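Local coordinates for protein transcriptional activator TenA-1 (Sulfolobus solfataricus P2, PDB 2QZC) that is a putative TenA-like thiaminase of the haem oxygenase-like fold, probably acting on thiamin or its breakdown products despite being named a transcriptional activator, at residues Gly6-Glu9 / Asn10-Gly14; Gly34-Leu38 / Asp39-Tyr43; Gly66-Asp69 / Lys70-Lys73; Ser142-Gly145 / Asp146-Asp150. All coordinates share one frame; numbering follows the deposited sequence.

Interaction 1: Gly6-Glu9 / Asn10-Gly14; sequences GNVE and NLING
Val8 and Ile12 lie side by side one turn apart on the N-terminal helix 6-14, pointing the same way. Following Ile12 outward, CB rests over the carbonyl oxygens of Val8 and Glu9, CG1 comes to 3.2 Å from Val8 O, and CD1 ends 4.0 Å from Val8 CG2. That meeting is set by the first torsions: Val8 CG2 stands anti to its backbone N, while Ile12 CG1 lies beside its own N, chi1 -68°, and so folds back along the preceding turn. Both side chains are buried against Phe139 of helix 127-148, and Val8 also reaches Leu176 and Leu179 of helix 166-179.

The other face is polar and works through water. One water donates to Asn7 OD1 and accepts from Asn10 ND2 at 2.6 Å; a second donates both to Glu9 OE1 and, at 2.7 Å, to Asn10 OD1. The two ends of the Asn10 amide are thus each engaged, which should fix its rotation. Asn7 ND2 turns elsewhere, to the carbonyls of Leu179 and Val182. Beneath these side chains run the i to i+4 backbone bonds, from Asn10 N to Gly6 O through Asn13 N to Glu9 O. The chemistry is that of an amphipathic surface helix: aliphatic branches pack inward, while amides and a carboxylate are joined through solvent.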
# COMPACT_ATOMS: atom_id res chain seq x y z
N GLY A 6 9.93 25.00 -3.12
CA GLY A 6 8.82 24.73 -2.24
C GLY A 6 9.20 24.08 -0.92
O GLY A 6 10.25 24.37 -0.35
N ASN A 7 8.31 23.21 -0.45
CA ASN A 7 8.47 22.57 0.86
C ASN A 7 9.82 21.86 1.05
O ASN A 7 10.48 22.06 2.10
CB ASN A 7 7.29 21.62 1.17
CG ASN A 7 6.03 22.35 1.62
OD1 ASN A 7 6.07 23.53 1.99
ND2 ASN A 7 4.90 21.61 1.66
N VAL A 8 10.24 21.06 0.07
CA VAL A 8 11.51 20.32 0.26
C VAL A 8 12.70 21.27 0.40
O VAL A 8 13.57 21.05 1.21
CB VAL A 8 11.76 19.19 -0.75
CG1 VAL A 8 12.18 19.72 -2.09
CG2 VAL A 8 12.79 18.20 -0.15
N GLU A 9 12.71 22.37 -0.36
CA GLU A 9 13.78 23.38 -0.24
C GLU A 9 13.81 24.03 1.17
O GLU A 9 14.85 24.23 1.77
CB GLU A 9 13.60 24.45 -1.33
CG GLU A 9 14.68 25.50 -1.40
CD GLU A 9 14.40 26.65 -2.40
OE1 GLU A 9 13.20 27.00 -2.67
OE2 GLU A 9 15.39 27.24 -2.87
N ASN A 10 12.63 24.37 1.67
CA ASN A 10 12.52 25.00 2.97
C ASN A 10 12.92 24.04 4.09
O ASN A 10 13.51 24.47 5.07
CB ASN A 10 11.10 25.52 3.19
CG ASN A 10 10.71 26.61 2.19
OD1 ASN A 10 11.56 27.28 1.62
ND2 ASN A 10 9.42 26.79 2.01
N LEU A 11 12.54 22.77 3.95
CA LEU A 11 12.90 21.76 4.94
C LEU A 11 14.42 21.57 4.91
O LEU A 11 15.04 21.58 5.97
CB LEU A 11 12.17 20.44 4.69
CG LEU A 11 10.68 20.46 5.04
CD1 LEU A 11 9.89 19.34 4.34
CD2 LEU A 11 10.45 20.40 6.55
N ILE A 12 15.01 21.41 3.73
CA ILE A 12 16.46 21.28 3.62
C ILE A 12 17.18 22.50 4.22
O ILE A 12 18.12 22.35 5.01
CB ILE A 12 16.90 21.00 2.17
CG1 ILE A 12 16.43 19.60 1.73
CG2 ILE A 12 18.40 21.16 2.02
CD1 ILE A 12 16.59 19.33 0.23
N ASN A 13 16.74 23.71 3.86
CA ASN A 13 17.41 24.90 4.42
C ASN A 13 17.26 24.95 5.95
O ASN A 13 18.19 25.35 6.66
CB ASN A 13 16.94 26.19 3.70
CG ASN A 13 17.42 26.26 2.24
OD1 ASN A 13 18.45 25.69 1.89
ND2 ASN A 13 16.67 26.98 1.40
N GLY A 14 16.13 24.48 6.46
CA GLY A 14 15.89 24.43 7.88
C GLY A 14 16.75 23.50 8.71
O GLY A 14 16.85 23.68 9.95
O HOH W 1 7.95 25.05 3.21
O HOH W 2 11.12 28.25 -0.90

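Interaction 2: Gly34-Leu38 / Asp39-Tyr43; sequences GSLPL and DIFRY
Pro37 O receives the amides of Ile40 and Phe41 at the start of helix 38-63, where Pro37 holds the N-cap position. The bond from Phe41 N is the regular one, 3.2 Å to Pro37 O, with the donor in the carbonyl plane. Ile40 N makes a weak bond to the same oxygen, bent to 128° at the hydrogen. One residue on, Arg42 N donates to Leu38 O at 2.8 Å, and the helix is under way.

Apolar contacts tie the residues before the helix to its first turn. The two methyls of Leu36 diverge: CD1 meets Ile40 CG2 at 4.0 Å, whereas CD2 touches Phe41 CB, and in both cases the side chains run roughly at right angles. Ile40 sends its other branch to the proline ring, its CD1 lying 4.1 Å from Pro37 CD, with the two groups side by side. Leu36 also packs against Phe27 and Met31 of helix 26-32, so these contacts fill the corner between consecutive helices. Beyond CB the Phe41 ring leads away from the turn, into edge-to-face contacts with Tyr156 and Trp159.

Charged groups bind elsewhere. Arg42 reaches Leu96 O and Asp97 O with an extended chain, and Asp39 OD2 forms a salt bridge with Lys209. The Asp39 carboxylate stays close to the turn because CG sits between its own N and carbonyl carbon, chi1 71°, which leaves OD1 3.2 Å from Pro37 CB.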
# COMPACT_ATOMS: atom_id res chain seq x y z
N GLY A 34 35.58 5.09 -4.64
CA GLY A 34 35.71 3.65 -4.67
C GLY A 34 36.45 3.02 -3.54
O GLY A 34 36.54 1.78 -3.53
N SER A 35 36.96 3.80 -2.59
CA SER A 35 37.80 3.30 -1.51
C SER A 35 37.05 2.64 -0.34
O SER A 35 37.69 2.02 0.52
CB SER A 35 38.68 4.42 -0.93
OG SER A 35 37.90 5.40 -0.25
N LEU A 36 35.71 2.76 -0.28
CA LEU A 36 34.96 2.13 0.80
C LEU A 36 35.18 0.63 0.76
O LEU A 36 34.92 0.00 -0.28
CB LEU A 36 33.44 2.41 0.67
CG LEU A 36 32.57 1.93 1.84
CD1 LEU A 36 32.81 2.82 3.07
CD2 LEU A 36 31.07 1.94 1.43
N PRO A 37 35.65 0.03 1.87
CA PRO A 37 35.81 -1.41 1.85
C PRO A 37 34.50 -2.16 1.60
O PRO A 37 33.45 -1.79 2.18
CB PRO A 37 36.34 -1.72 3.25
CG PRO A 37 36.95 -0.50 3.72
CD PRO A 37 36.08 0.60 3.16
N LEU A 38 34.53 -3.19 0.77
CA LEU A 38 33.32 -3.96 0.50
C LEU A 38 32.70 -4.61 1.74
O LEU A 38 31.46 -4.76 1.75
CB LEU A 38 33.51 -4.96 -0.67
CG LEU A 38 33.64 -4.36 -2.08
CD1 LEU A 38 33.85 -5.55 -3.04
CD2 LEU A 38 32.45 -3.53 -2.54
N ASP A 39 33.48 -4.97 2.76
CA ASP A 39 32.89 -5.55 4.00
C ASP A 39 31.98 -4.53 4.71
O ASP A 39 30.97 -4.92 5.33
CB ASP A 39 33.94 -6.11 5.00
CG ASP A 39 34.77 -5.03 5.72
OD1 ASP A 39 35.49 -4.27 5.03
OD2 ASP A 39 34.75 -4.95 6.97
N ILE A 40 32.35 -3.24 4.64
CA ILE A 40 31.54 -2.18 5.24
C ILE A 40 30.29 -2.01 4.40
O ILE A 40 29.17 -1.85 4.95
CB ILE A 40 32.32 -0.88 5.44
CG1 ILE A 40 33.33 -1.11 6.57
CG2 ILE A 40 31.39 0.30 5.77
CD1 ILE A 40 34.25 0.06 6.84
N PHE A 41 30.42 -2.01 3.07
CA PHE A 41 29.24 -1.89 2.23
C PHE A 41 28.28 -3.06 2.43
O PHE A 41 27.05 -2.87 2.45
CB PHE A 41 29.62 -1.80 0.75
CG PHE A 41 28.45 -1.50 -0.15
CD1 PHE A 41 27.82 -0.26 -0.08
CD2 PHE A 41 28.05 -2.40 -1.12
CE1 PHE A 41 26.76 0.04 -0.91
CE2 PHE A 41 27.00 -2.08 -1.96
CZ PHE A 41 26.39 -0.86 -1.86
N ARG A 42 28.81 -4.26 2.65
CA ARG A 42 27.99 -5.44 2.89
C ARG A 42 27.19 -5.26 4.19
O ARG A 42 25.99 -5.52 4.22
CB ARG A 42 28.84 -6.70 2.96
CG ARG A 42 28.05 -7.93 3.11
CD ARG A 42 28.90 -9.21 3.10
NE ARG A 42 28.04 -10.37 3.28
CZ ARG A 42 27.70 -10.92 4.45
NH1 ARG A 42 28.15 -10.45 5.60
NH2 ARG A 42 26.88 -11.97 4.45
N TYR A 43 27.87 -4.80 5.24
CA TYR A 43 27.23 -4.54 6.54
C TYR A 43 26.07 -3.56 6.32
O TYR A 43 24.92 -3.76 6.82
CB TYR A 43 28.23 -3.92 7.51
CG TYR A 43 27.64 -3.48 8.82
CD1 TYR A 43 26.96 -2.28 8.94
CD2 TYR A 43 27.74 -4.29 9.96
CE1 TYR A 43 26.42 -1.88 10.14
CE2 TYR A 43 27.20 -3.89 11.19
CZ TYR A 43 26.52 -2.67 11.26
OH TYR A 43 25.98 -2.26 12.45

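Interaction 3: Gly66-Asp69 / Lys70-Lys73; sequences GPID and KVTK
From Pro67, the N-cap residue of helix 68-78, the backbone enters regular i to i+4 bonding, Val71 N reaching Pro67 O at 2.9 Å in an almost straight bond, with Thr72 N and Lys73 N following onto Ile68 O and Asp69 O. Ile68 O is gripped twice by one residue: Thr72 OG1 donates at 2.6 Å and Thr72 N at 3.1 Å, from opposite faces of the carbonyl plane. The hydroxyl gets there because OG1 lies beside its own backbone N, chi1 -54°, bending back over the preceding turn.

Asp69 and Lys70 lie side by side and form a salt bridge. The lysine chain bends at chi2 and chi4, curling round to bring NZ within 2.8 Å of Asp69 OD2, on the syn side and 20° out of the carboxylate plane. A water closes the group, donating to Asp69 OD1 and accepting from Lys70 NZ at 3.1 Å. This ammonium has further partners, a salt bridge to Glu181 and a cation-pi contact with Tyr177, surroundings that probably stabilise its positive charge.

Gly66 CA meets Val71 CG1 at 3.7 Å. Val71 and Pro67 pack on Trp127 of helix 127-148, Lys70 and Lys73 lean on helix 166-179, and the second subunit also approaches, its Arg57 donating to Gly66 O and its Arg100 packing on Ile68.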
# COMPACT_ATOMS: atom_id res chain seq x y z
N GLY A 66 -3.80 9.29 4.01
CA GLY A 66 -3.48 10.38 3.10
C GLY A 66 -4.53 10.69 2.04
O GLY A 66 -5.48 9.93 1.90
N PRO A 67 -4.34 11.78 1.28
CA PRO A 67 -5.28 12.11 0.18
C PRO A 67 -5.25 11.00 -0.86
O PRO A 67 -4.16 10.58 -1.28
CB PRO A 67 -4.72 13.42 -0.39
CG PRO A 67 -3.91 13.99 0.72
CD PRO A 67 -3.26 12.78 1.35
N ILE A 68 -6.41 10.51 -1.27
CA ILE A 68 -6.46 9.31 -2.10
C ILE A 68 -5.67 9.41 -3.40
O ILE A 68 -5.00 8.45 -3.77
CB ILE A 68 -7.92 8.81 -2.31
CG1 ILE A 68 -7.94 7.36 -2.81
CG2 ILE A 68 -8.71 9.80 -3.18
CD1 ILE A 68 -7.46 6.34 -1.82
N ASP A 69 -5.74 10.55 -4.07
CA ASP A 69 -5.03 10.74 -5.34
C ASP A 69 -3.51 10.70 -5.15
O ASP A 69 -2.81 10.04 -5.93
CB ASP A 69 -5.43 12.06 -6.05
CG ASP A 69 -5.16 13.33 -5.20
OD1 ASP A 69 -5.60 13.38 -4.01
OD2 ASP A 69 -4.50 14.26 -5.73
N LYS A 70 -3.04 11.40 -4.11
CA LYS A 70 -1.60 11.51 -3.83
C LYS A 70 -1.03 10.16 -3.42
O LYS A 70 0.03 9.74 -3.92
CB LYS A 70 -1.31 12.54 -2.75
CG LYS A 70 -1.75 13.98 -3.05
CD LYS A 70 -1.07 14.50 -4.28
CE LYS A 70 -1.32 15.98 -4.50
NZ LYS A 70 -2.76 16.25 -4.72
N VAL A 71 -1.73 9.47 -2.52
CA VAL A 71 -1.21 8.17 -2.06
C VAL A 71 -1.23 7.08 -3.14
O VAL A 71 -0.26 6.30 -3.27
CB VAL A 71 -1.82 7.67 -0.72
CG1 VAL A 71 -1.62 8.69 0.41
CG2 VAL A 71 -3.26 7.27 -0.85
N THR A 72 -2.30 7.03 -3.97
CA THR A 72 -2.40 6.05 -5.06
C THR A 72 -1.26 6.22 -6.08
O THR A 72 -0.68 5.23 -6.54
CB THR A 72 -3.77 6.15 -5.75
OG1 THR A 72 -4.78 6.01 -4.76
CG2 THR A 72 -3.92 5.06 -6.78
N LYS A 73 -0.94 7.48 -6.41
CA LYS A 73 0.16 7.78 -7.34
C LYS A 73 1.49 7.22 -6.81
O LYS A 73 2.28 6.61 -7.52
CB LYS A 73 0.29 9.30 -7.54
CG LYS A 73 1.24 9.74 -8.66
CD LYS A 73 1.44 11.26 -8.63
CE LYS A 73 2.27 11.75 -9.81
NZ LYS A 73 1.54 11.59 -11.12
O HOH W 3 -5.34 15.85 -2.99

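Interaction 4: Ser142-Gly145 / Asp146-Asp150; sequences SIVG and DYVID. With GOL (glycerol), chain F.
Near the C-terminal end of helix 127-148, Ser142 and Asp146, one turn apart, hold the two ends of a glycerol that probably came from the crystallisation liquor. Glycerol O1 donates to Asp146 OD2 at 2.6 Å, while glycerol O3 and Ser142 OG share a hydrogen bond of 2.8 Å. The two residues reach the molecule from different rotamers: Ser142 OG stands anti to its backbone N, chi1 -172°, whereas Asp146 CG lies beside its own N, so that the carboxylate folds back towards the preceding turn. Lys169 of helix 166-179 binds both side chains, bridging to Asp146 OD1 and donating to Ser142 OG; each carboxylate oxygen therefore has a partner, which should limit its rotation.

The helix buries its aliphatic side at Val144 and Val148, which lie side by side with CG1 of Val144 3.9 Å from CG2 of Val148. Val148 CG2 also sits 3.3 Å from Val144 O, the carbonyl that accepts Val148 N at 2.9 Å in a nearly straight bond. The pattern is uneven: the preceding amide, Tyr147 N, reaches Ile143 O with 141° at the hydrogen and makes a weak second bond to Val144 O. Around this core stand Val23, Ile28, Trp159 and Ala160, from three other helices. A helix with its aliphatic side packed against neighbouring helices, as here, is what the all-helical haem oxygenase-like fold of the TenA family is built from.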
# COMPACT_ATOMS: atom_id res chain seq x y z
N SER A 142 18.11 10.19 -3.79
CA SER A 142 18.09 10.67 -5.19
C SER A 142 19.36 11.49 -5.48
O SER A 142 20.05 11.27 -6.50
CB SER A 142 16.84 11.50 -5.44
OG SER A 142 16.74 11.80 -6.84
N ILE A 143 19.70 12.40 -4.55
CA ILE A 143 20.87 13.28 -4.63
C ILE A 143 22.16 12.47 -4.58
O ILE A 143 23.12 12.70 -5.34
CB ILE A 143 20.85 14.33 -3.45
CG1 ILE A 143 19.78 15.38 -3.76
CG2 ILE A 143 22.21 15.03 -3.23
CD1 ILE A 143 19.56 16.34 -2.64
N VAL A 144 22.21 11.55 -3.65
CA VAL A 144 23.39 10.72 -3.46
C VAL A 144 23.63 9.82 -4.66
O VAL A 144 24.78 9.67 -5.09
CB VAL A 144 23.28 9.91 -2.15
CG1 VAL A 144 24.40 8.85 -2.02
CG2 VAL A 144 23.25 10.86 -0.94
N GLY A 145 22.58 9.23 -5.20
CA GLY A 145 22.71 8.40 -6.39
C GLY A 145 23.25 9.18 -7.57
O GLY A 145 24.13 8.67 -8.29
N ASP A 146 22.81 10.42 -7.76
CA ASP A 146 23.34 11.27 -8.87
C ASP A 146 24.84 11.53 -8.72
O ASP A 146 25.54 11.72 -9.73
CB ASP A 146 22.63 12.61 -8.95
CG ASP A 146 21.18 12.49 -9.35
OD1 ASP A 146 20.72 11.44 -9.87
OD2 ASP A 146 20.48 13.50 -9.13
N TYR A 147 25.33 11.57 -7.49
CA TYR A 147 26.74 11.79 -7.21
C TYR A 147 27.58 10.53 -7.38
O TYR A 147 28.60 10.51 -8.09
CB TYR A 147 26.89 12.36 -5.80
CG TYR A 147 28.31 12.65 -5.38
CD1 TYR A 147 29.05 13.63 -6.00
CD2 TYR A 147 28.88 11.96 -4.33
CE1 TYR A 147 30.38 13.90 -5.57
CE2 TYR A 147 30.17 12.21 -3.90
CZ TYR A 147 30.92 13.18 -4.51
OH TYR A 147 32.21 13.40 -4.04
N VAL A 148 27.14 9.46 -6.74
CA VAL A 148 27.89 8.21 -6.70
C VAL A 148 27.91 7.45 -8.02
O VAL A 148 28.82 6.61 -8.23
CB VAL A 148 27.39 7.33 -5.51
CG1 VAL A 148 28.08 5.93 -5.41
CG2 VAL A 148 27.57 8.08 -4.17
N ILE A 149 26.98 7.74 -8.94
CA ILE A 149 26.97 7.07 -10.27
C ILE A 149 28.28 7.26 -11.04
O ILE A 149 28.60 6.42 -11.88
CB ILE A 149 25.73 7.50 -11.12
CG1 ILE A 149 25.46 6.55 -12.28
CG2 ILE A 149 25.82 8.97 -11.54
CD1 ILE A 149 25.13 5.14 -11.89
N ASP A 150 29.02 8.34 -10.74
CA ASP A 150 30.31 8.58 -11.38
C ASP A 150 31.47 7.83 -10.76
O ASP A 150 32.62 7.99 -11.21
CB ASP A 150 30.61 10.08 -11.40
CG ASP A 150 29.62 10.85 -12.26
OD1 ASP A 150 29.12 10.30 -13.27
OD2 ASP A 150 29.34 12.00 -11.91
C1 GOL F . 17.97 14.71 -7.87
O1 GOL F . 17.91 13.93 -9.06
C2 GOL F . 16.72 15.58 -7.74
O2 GOL F . 17.07 16.84 -7.16
C3 GOL F . 15.63 14.89 -6.91
O3 GOL F . 14.98 13.80 -7.55

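From the N terminus, the four contacts follow one another in series; each is local to one helix or its start, so none closes a long loop and none nests or crosses. Interaction 1 lies on helix 6-14, interaction 2 forms the turn from helix 26-32 into helix 38-63, and their centres are about 32 Å apart on opposite sides of the chain's centre. Interaction 3 opens helix 68-78 beside the second subunit, its centre about 38 Å from that of interaction 2. Interaction 4, on helix 127-148, is the most central. That helix also packs against interactions 1 and 3, while helix 154-164 touches both interactions 2 and 4, linking distant parts of the bundle.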